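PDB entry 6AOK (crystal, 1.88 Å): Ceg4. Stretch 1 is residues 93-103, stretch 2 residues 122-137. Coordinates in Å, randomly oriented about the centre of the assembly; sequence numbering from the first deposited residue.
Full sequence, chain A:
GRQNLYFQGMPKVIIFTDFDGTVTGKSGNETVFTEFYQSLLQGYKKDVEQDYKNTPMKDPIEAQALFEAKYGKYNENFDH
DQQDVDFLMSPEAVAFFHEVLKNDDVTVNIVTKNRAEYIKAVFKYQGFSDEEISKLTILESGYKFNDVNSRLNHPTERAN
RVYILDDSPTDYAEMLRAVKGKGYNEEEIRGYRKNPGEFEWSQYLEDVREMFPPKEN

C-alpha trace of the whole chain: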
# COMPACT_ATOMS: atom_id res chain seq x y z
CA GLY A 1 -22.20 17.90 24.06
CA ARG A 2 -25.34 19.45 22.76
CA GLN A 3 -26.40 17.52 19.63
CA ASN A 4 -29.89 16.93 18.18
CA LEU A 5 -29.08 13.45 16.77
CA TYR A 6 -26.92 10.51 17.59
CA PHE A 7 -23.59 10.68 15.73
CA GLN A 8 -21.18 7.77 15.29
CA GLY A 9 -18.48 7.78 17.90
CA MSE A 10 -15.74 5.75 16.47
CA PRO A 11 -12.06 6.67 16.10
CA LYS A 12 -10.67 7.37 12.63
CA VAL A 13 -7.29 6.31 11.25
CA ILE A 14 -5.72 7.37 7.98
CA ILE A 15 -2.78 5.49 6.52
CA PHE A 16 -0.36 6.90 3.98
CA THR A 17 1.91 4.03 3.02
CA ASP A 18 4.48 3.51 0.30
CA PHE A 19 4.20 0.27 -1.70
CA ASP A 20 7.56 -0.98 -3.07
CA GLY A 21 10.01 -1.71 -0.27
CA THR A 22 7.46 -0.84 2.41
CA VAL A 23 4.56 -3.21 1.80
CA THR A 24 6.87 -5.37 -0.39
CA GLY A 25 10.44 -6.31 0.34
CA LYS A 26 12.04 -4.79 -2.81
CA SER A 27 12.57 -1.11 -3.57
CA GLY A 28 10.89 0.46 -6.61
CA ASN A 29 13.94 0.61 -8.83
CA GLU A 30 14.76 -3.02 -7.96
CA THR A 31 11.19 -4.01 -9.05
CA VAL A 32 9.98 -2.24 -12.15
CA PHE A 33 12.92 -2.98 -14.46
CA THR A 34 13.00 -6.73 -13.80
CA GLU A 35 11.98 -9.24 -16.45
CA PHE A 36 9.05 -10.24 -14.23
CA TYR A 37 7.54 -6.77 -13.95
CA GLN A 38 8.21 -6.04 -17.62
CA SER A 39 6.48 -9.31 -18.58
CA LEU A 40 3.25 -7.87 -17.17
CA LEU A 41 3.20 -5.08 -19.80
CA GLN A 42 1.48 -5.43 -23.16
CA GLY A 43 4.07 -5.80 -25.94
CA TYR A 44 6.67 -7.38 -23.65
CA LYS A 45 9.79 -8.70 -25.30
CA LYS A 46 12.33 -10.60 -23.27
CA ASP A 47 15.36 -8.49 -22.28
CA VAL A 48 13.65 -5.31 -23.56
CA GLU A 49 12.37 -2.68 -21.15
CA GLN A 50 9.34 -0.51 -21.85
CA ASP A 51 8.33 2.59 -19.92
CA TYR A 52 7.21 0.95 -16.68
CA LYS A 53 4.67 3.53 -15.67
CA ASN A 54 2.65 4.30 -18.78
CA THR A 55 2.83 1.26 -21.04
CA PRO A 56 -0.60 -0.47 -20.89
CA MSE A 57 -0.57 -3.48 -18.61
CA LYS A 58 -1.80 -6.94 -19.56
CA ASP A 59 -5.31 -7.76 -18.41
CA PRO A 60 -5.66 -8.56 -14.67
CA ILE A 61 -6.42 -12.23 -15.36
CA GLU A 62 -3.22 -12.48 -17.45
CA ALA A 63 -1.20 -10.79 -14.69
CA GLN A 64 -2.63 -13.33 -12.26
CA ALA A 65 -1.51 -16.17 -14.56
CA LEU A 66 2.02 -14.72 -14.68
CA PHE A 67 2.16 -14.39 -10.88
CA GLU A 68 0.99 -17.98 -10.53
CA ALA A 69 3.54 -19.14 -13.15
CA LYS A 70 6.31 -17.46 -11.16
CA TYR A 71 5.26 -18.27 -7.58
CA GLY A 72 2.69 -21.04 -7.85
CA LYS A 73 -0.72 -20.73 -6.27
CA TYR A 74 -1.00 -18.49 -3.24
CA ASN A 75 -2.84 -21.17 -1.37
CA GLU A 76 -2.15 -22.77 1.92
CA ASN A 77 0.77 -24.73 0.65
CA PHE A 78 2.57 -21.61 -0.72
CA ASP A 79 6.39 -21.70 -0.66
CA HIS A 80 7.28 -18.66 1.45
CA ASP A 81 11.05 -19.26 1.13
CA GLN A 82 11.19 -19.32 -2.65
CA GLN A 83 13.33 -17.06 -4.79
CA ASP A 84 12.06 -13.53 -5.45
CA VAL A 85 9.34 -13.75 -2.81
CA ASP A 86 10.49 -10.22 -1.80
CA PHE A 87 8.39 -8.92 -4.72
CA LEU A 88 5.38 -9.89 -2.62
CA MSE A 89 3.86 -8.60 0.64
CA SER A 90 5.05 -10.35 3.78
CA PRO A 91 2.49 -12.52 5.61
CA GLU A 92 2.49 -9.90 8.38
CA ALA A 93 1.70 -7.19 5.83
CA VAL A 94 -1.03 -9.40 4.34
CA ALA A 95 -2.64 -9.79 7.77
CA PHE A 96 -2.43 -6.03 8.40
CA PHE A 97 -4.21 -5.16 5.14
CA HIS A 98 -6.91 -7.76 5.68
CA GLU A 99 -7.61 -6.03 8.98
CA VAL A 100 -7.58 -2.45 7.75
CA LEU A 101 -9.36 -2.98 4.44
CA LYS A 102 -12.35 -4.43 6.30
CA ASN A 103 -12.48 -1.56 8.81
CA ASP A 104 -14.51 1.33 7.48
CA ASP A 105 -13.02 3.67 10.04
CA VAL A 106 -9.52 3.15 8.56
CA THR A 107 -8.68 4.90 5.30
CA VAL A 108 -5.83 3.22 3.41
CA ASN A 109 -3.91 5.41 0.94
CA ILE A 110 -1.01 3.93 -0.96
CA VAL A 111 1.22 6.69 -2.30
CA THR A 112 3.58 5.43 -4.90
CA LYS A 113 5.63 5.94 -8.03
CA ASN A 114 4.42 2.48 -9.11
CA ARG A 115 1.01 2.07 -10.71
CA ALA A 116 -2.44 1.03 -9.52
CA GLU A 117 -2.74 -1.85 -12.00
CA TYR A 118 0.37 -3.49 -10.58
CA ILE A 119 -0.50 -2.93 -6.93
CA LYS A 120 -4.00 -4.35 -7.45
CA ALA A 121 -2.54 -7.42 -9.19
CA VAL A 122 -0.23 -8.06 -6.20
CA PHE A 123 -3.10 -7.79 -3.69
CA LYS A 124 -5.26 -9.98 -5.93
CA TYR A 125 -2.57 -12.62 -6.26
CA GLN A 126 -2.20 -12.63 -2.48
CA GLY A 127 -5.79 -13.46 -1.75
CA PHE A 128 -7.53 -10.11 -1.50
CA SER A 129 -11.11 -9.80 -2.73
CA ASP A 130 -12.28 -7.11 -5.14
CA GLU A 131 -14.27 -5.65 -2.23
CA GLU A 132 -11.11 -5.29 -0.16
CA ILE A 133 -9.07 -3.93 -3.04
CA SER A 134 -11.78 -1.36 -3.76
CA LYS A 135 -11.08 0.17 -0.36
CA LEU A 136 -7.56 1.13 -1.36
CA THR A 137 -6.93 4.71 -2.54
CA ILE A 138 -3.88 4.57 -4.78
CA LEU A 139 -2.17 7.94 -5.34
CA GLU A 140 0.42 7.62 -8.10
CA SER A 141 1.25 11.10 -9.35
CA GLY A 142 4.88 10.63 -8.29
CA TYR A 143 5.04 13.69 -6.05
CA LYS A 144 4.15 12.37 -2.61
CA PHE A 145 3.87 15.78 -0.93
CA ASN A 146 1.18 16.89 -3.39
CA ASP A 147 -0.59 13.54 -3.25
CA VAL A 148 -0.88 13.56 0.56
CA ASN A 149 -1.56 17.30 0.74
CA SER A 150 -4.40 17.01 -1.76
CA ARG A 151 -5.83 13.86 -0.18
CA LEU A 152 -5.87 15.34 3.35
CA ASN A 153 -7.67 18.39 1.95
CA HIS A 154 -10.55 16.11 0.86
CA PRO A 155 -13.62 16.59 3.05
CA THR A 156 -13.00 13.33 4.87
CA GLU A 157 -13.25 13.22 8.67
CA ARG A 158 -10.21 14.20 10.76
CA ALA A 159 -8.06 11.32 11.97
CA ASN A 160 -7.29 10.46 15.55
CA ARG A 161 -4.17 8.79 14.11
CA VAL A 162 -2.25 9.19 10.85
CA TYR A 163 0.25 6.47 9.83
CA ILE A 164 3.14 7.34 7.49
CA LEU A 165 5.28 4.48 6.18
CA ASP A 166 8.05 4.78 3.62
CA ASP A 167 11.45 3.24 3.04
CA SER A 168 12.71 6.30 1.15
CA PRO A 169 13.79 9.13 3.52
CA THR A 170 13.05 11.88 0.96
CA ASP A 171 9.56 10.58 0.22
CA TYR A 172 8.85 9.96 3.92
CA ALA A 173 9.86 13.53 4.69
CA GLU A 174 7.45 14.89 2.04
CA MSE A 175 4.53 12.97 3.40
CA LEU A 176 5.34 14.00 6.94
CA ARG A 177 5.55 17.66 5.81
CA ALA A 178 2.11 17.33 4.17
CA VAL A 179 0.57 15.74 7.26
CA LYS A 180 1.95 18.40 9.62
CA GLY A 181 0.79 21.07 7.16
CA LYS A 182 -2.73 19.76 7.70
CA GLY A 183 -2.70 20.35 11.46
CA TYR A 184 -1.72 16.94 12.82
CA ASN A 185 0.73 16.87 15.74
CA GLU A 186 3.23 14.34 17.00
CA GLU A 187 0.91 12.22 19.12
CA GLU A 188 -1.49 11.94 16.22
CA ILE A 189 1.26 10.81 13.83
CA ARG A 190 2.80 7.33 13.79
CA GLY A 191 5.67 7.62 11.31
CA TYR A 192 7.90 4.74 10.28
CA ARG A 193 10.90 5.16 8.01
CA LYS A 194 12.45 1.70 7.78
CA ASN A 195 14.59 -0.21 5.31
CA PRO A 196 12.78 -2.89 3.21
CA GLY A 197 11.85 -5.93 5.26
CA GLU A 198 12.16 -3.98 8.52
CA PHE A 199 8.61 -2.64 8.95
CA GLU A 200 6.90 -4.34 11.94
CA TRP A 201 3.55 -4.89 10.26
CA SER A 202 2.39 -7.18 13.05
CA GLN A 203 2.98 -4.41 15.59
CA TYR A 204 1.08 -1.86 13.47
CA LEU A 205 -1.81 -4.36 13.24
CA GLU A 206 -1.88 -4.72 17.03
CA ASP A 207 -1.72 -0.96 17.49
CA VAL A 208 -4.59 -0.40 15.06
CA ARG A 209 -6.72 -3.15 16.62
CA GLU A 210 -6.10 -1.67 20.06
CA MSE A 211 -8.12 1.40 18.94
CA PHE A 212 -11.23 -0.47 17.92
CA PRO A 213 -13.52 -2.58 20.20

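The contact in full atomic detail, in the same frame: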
# COMPACT_ATOMS: atom_id res chain seq x y z
N ALA A 93 2.37 -8.28 6.56
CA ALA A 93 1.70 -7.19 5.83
C ALA A 93 0.34 -7.63 5.32
O ALA A 93 -0.63 -6.85 5.36
CB ALA A 93 2.57 -6.72 4.67
N VAL A 94 0.25 -8.86 4.78
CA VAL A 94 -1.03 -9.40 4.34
C VAL A 94 -2.06 -9.35 5.47
O VAL A 94 -3.19 -8.91 5.27
CB VAL A 94 -0.85 -10.83 3.82
CG1 VAL A 94 -2.21 -11.54 3.71
CG2 VAL A 94 -0.14 -10.80 2.47
N ALA A 95 -1.68 -9.80 6.67
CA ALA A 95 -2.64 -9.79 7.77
C ALA A 95 -3.05 -8.36 8.14
O ALA A 95 -4.22 -8.10 8.49
CB ALA A 95 -2.06 -10.52 9.00
N PHE A 96 -2.11 -7.43 8.12
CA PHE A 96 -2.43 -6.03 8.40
C PHE A 96 -3.48 -5.48 7.43
O PHE A 96 -4.49 -4.90 7.86
CB PHE A 96 -1.18 -5.17 8.30
CG PHE A 96 -1.43 -3.71 8.54
CD1 PHE A 96 -1.45 -3.18 9.82
CD2 PHE A 96 -1.63 -2.84 7.46
CE1 PHE A 96 -1.64 -1.80 10.01
CE2 PHE A 96 -1.86 -1.52 7.65
CZ PHE A 96 -1.85 -0.98 8.93
N PHE A 97 -3.25 -5.66 6.12
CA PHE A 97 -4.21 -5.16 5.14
C PHE A 97 -5.55 -5.87 5.17
O PHE A 97 -6.57 -5.22 4.93
CB PHE A 97 -3.57 -5.19 3.74
CG PHE A 97 -2.58 -4.09 3.60
CD1 PHE A 97 -3.03 -2.79 3.47
CD2 PHE A 97 -1.23 -4.32 3.75
CE1 PHE A 97 -2.14 -1.73 3.42
CE2 PHE A 97 -0.31 -3.25 3.72
CZ PHE A 97 -0.78 -1.95 3.56
N HIS A 98 -5.60 -7.17 5.48
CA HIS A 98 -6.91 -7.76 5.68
C HIS A 98 -7.64 -7.06 6.83
O HIS A 98 -8.85 -6.83 6.76
CB HIS A 98 -6.83 -9.27 5.98
CG HIS A 98 -6.67 -10.13 4.75
ND1 HIS A 98 -7.50 -10.04 3.65
CD2 HIS A 98 -5.74 -11.07 4.44
CE1 HIS A 98 -7.11 -10.90 2.73
NE2 HIS A 98 -6.05 -11.55 3.19
N GLU A 99 -6.93 -6.71 7.89
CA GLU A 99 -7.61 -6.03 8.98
C GLU A 99 -8.07 -4.62 8.56
O GLU A 99 -9.22 -4.22 8.79
CB GLU A 99 -6.69 -5.94 10.18
CG GLU A 99 -7.30 -5.16 11.28
CD GLU A 99 -8.35 -5.95 12.01
OE1 GLU A 99 -8.27 -7.21 12.06
OE2 GLU A 99 -9.28 -5.31 12.52
N VAL A 100 -7.19 -3.84 7.93
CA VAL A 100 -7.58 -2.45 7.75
C VAL A 100 -8.52 -2.26 6.57
O VAL A 100 -9.28 -1.28 6.53
CB VAL A 100 -6.35 -1.54 7.63
CG1 VAL A 100 -5.56 -1.51 8.97
CG2 VAL A 100 -5.44 -1.94 6.45
N LEU A 101 -8.48 -3.16 5.58
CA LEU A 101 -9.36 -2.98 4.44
C LEU A 101 -10.76 -3.48 4.73
O LEU A 101 -11.62 -3.35 3.87
CB LEU A 101 -8.83 -3.69 3.21
CG LEU A 101 -7.54 -3.10 2.68
CD1 LEU A 101 -6.91 -3.97 1.51
CD2 LEU A 101 -7.78 -1.63 2.23
N LYS A 102 -11.00 -4.10 5.89
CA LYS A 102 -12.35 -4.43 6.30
C LYS A 102 -12.90 -3.46 7.34
O LYS A 102 -14.03 -3.62 7.79
CB LYS A 102 -12.40 -5.85 6.85
CG LYS A 102 -11.88 -6.91 5.84
CD LYS A 102 -11.36 -8.21 6.52
CE LYS A 102 -11.28 -9.40 5.58
NZ LYS A 102 -12.47 -10.28 5.75
N ASN A 103 -12.10 -2.50 7.76
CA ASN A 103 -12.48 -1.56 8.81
C ASN A 103 -12.77 -0.21 8.16
O ASN A 103 -11.84 0.49 7.72
CB ASN A 103 -11.38 -1.45 9.85
CG ASN A 103 -11.77 -0.54 11.01
OD1 ASN A 103 -12.64 0.32 10.87
ND2 ASN A 103 -11.10 -0.71 12.13
N VAL A 122 -0.92 -7.42 -7.33
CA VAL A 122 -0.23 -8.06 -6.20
C VAL A 122 -1.22 -8.44 -5.11
O VAL A 122 -1.18 -9.55 -4.56
CB VAL A 122 0.88 -7.15 -5.63
CG1 VAL A 122 1.42 -7.79 -4.30
CG2 VAL A 122 2.02 -7.00 -6.69
N PHE A 123 -2.07 -7.48 -4.70
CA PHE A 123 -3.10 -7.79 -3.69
C PHE A 123 -3.98 -8.93 -4.15
O PHE A 123 -4.30 -9.83 -3.37
CB PHE A 123 -3.97 -6.54 -3.42
CG PHE A 123 -3.38 -5.59 -2.39
CD1 PHE A 123 -2.47 -4.59 -2.77
CD2 PHE A 123 -3.77 -5.70 -1.07
CE1 PHE A 123 -1.94 -3.73 -1.85
CE2 PHE A 123 -3.20 -4.85 -0.09
CZ PHE A 123 -2.30 -3.86 -0.47
N LYS A 124 -4.40 -8.91 -5.40
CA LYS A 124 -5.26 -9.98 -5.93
C LYS A 124 -4.56 -11.32 -5.88
O LYS A 124 -5.16 -12.33 -5.50
CB LYS A 124 -5.65 -9.66 -7.38
CG LYS A 124 -6.55 -10.68 -8.15
CD LYS A 124 -7.84 -10.92 -7.42
CE LYS A 124 -8.57 -9.62 -7.06
NZ LYS A 124 -9.72 -9.92 -6.12
N TYR A 125 -3.30 -11.35 -6.30
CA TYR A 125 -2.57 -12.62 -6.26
C TYR A 125 -2.52 -13.13 -4.84
O TYR A 125 -2.58 -14.37 -4.59
CB TYR A 125 -1.16 -12.42 -6.82
CG TYR A 125 -0.32 -13.65 -6.57
CD1 TYR A 125 -0.64 -14.86 -7.19
CD2 TYR A 125 0.75 -13.61 -5.71
CE1 TYR A 125 0.09 -16.02 -6.94
CE2 TYR A 125 1.49 -14.75 -5.45
CZ TYR A 125 1.15 -15.95 -6.05
OH TYR A 125 1.87 -17.12 -5.78
N GLN A 126 -2.40 -12.21 -3.87
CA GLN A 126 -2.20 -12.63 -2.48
C GLN A 126 -3.50 -12.76 -1.71
O GLN A 126 -3.47 -12.83 -0.47
CB GLN A 126 -1.18 -11.70 -1.78
CG GLN A 126 0.25 -11.85 -2.44
CD GLN A 126 1.33 -11.23 -1.61
OE1 GLN A 126 1.80 -10.13 -1.90
NE2 GLN A 126 1.72 -11.91 -0.54
N GLY A 127 -4.60 -12.93 -2.39
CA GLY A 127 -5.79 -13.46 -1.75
C GLY A 127 -6.79 -12.40 -1.38
O GLY A 127 -7.72 -12.70 -0.64
N PHE A 128 -6.58 -11.16 -1.81
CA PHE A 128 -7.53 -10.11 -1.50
C PHE A 128 -8.71 -10.09 -2.46
O PHE A 128 -8.56 -10.28 -3.66
CB PHE A 128 -6.78 -8.77 -1.50
CG PHE A 128 -5.96 -8.59 -0.28
CD1 PHE A 128 -4.70 -9.15 -0.20
CD2 PHE A 128 -6.48 -7.95 0.84
CE1 PHE A 128 -3.91 -8.98 0.94
CE2 PHE A 128 -5.72 -7.80 2.00
CZ PHE A 128 -4.43 -8.30 2.05
N SER A 129 -9.91 -9.84 -1.92
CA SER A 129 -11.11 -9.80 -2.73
C SER A 129 -11.22 -8.44 -3.43
O SER A 129 -10.58 -7.48 -3.05
CB SER A 129 -12.35 -10.02 -1.87
OG SER A 129 -12.51 -8.86 -1.06
N ASP A 130 -12.05 -8.39 -4.48
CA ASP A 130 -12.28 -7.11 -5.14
C ASP A 130 -12.83 -6.08 -4.17
O ASP A 130 -12.46 -4.90 -4.23
CB ASP A 130 -13.22 -7.29 -6.31
CG ASP A 130 -12.60 -8.09 -7.45
OD1 ASP A 130 -11.36 -8.10 -7.57
OD2 ASP A 130 -13.37 -8.70 -8.23
N GLU A 131 -13.72 -6.53 -3.26
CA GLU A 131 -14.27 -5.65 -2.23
C GLU A 131 -13.16 -5.03 -1.39
O GLU A 131 -13.17 -3.81 -1.13
CB GLU A 131 -15.24 -6.42 -1.34
CG GLU A 131 -15.97 -5.50 -0.39
CD GLU A 131 -16.72 -6.27 0.69
OE1 GLU A 131 -17.17 -7.42 0.42
OE2 GLU A 131 -16.84 -5.72 1.81
N GLU A 132 -12.20 -5.84 -0.94
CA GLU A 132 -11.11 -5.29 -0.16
C GLU A 132 -10.26 -4.35 -0.99
O GLU A 132 -9.84 -3.30 -0.52
CB GLU A 132 -10.23 -6.41 0.39
CG GLU A 132 -10.87 -7.19 1.49
CD GLU A 132 -10.01 -8.40 1.85
OE1 GLU A 132 -9.83 -9.32 1.00
OE2 GLU A 132 -9.47 -8.37 2.98
N ILE A 133 -9.95 -4.75 -2.23
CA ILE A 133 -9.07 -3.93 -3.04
C ILE A 133 -9.72 -2.59 -3.36
O ILE A 133 -9.03 -1.55 -3.45
CB ILE A 133 -8.70 -4.71 -4.31
CG1 ILE A 133 -7.84 -5.90 -3.88
CG2 ILE A 133 -7.91 -3.81 -5.26
CD1 ILE A 133 -7.44 -6.84 -5.01
N SER A 134 -11.05 -2.60 -3.50
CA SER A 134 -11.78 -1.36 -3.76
C SER A 134 -11.70 -0.39 -2.58
O SER A 134 -12.10 0.77 -2.72
CB SER A 134 -13.22 -1.65 -4.06
OG SER A 134 -13.98 -1.95 -2.89
N LYS A 135 -11.19 -0.80 -1.44
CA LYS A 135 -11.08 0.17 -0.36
C LYS A 135 -9.72 0.84 -0.33
O LYS A 135 -9.50 1.71 0.52
CB LYS A 135 -11.37 -0.47 1.00
CG LYS A 135 -12.63 -1.29 1.01
CD LYS A 135 -13.85 -0.46 1.24
CE LYS A 135 -15.17 -1.31 1.05
NZ LYS A 135 -15.28 -2.50 2.00
N LEU A 136 -8.82 0.45 -1.21
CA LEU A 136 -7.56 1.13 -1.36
C LEU A 136 -7.76 2.42 -2.16
O LEU A 136 -8.49 2.43 -3.14
CB LEU A 136 -6.58 0.26 -2.14
CG LEU A 136 -6.11 -0.99 -1.44
CD1 LEU A 136 -5.32 -1.74 -2.49
CD2 LEU A 136 -5.18 -0.60 -0.31
N THR A 137 -7.07 3.49 -1.74
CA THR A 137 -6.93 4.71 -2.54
C THR A 137 -5.48 4.71 -2.97
O THR A 137 -4.58 4.72 -2.14
CB THR A 137 -7.27 5.97 -1.72
OG1 THR A 137 -8.65 5.96 -1.38
CG2 THR A 137 -6.95 7.30 -2.48
O HOH W 1 -4.59 -13.65 1.82
O HOH W 2 -13.70 -5.09 2.82

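Stretch 1 enters already helical, and its helix meets stretch 2 where one helix ends near Tyr-125 and another begins at Asp-130. CA atoms come nearest at Leu-101 and Glu-132, 5.4 Å apart, and the two stretches together bury 581 Å².

Val-94 lies against the aromatic ring of Phe-128, its CG1 4.1 Å from CE1, and also reaches Gln-126. One turn on, Phe-97 points toward stretch 2 and presents a ring face to the edge of Phe-123; centroids 5.4 Å apart and planes at 88° define an edge-to-face pair. Its CB also packs 3.6 Å from Phe-128 CZ.

His-98 makes the polar link. Its ring stacks, offset, on Phe-128 (centroids 3.9 Å, planes at 16°), while ND1 donates to Glu-132 OE2 at 2.7 Å and 163°, a nearly straight bond close to the ring plane. The other carboxylate oxygen, OE1, accepts from Ser-129 N at 3.0 Å, so Glu-132 is held from both stretches. Water 1 joins His-98 NE2 (2.9 Å) to Gln-126 O (2.7 Å).

Leu-101 has the largest covered area, 127 Å². Its CD1 lies 4.0 Å from Phe-128 CE2 and 4.1 Å from Phe-123 CE2, and its CD2 lies 3.8 Å from Leu-136 CD2, with CD1 also near that atom at 4.2 Å. Lys-102 NZ stays 4.5 Å from Glu-132 OE2, beyond a salt bridge.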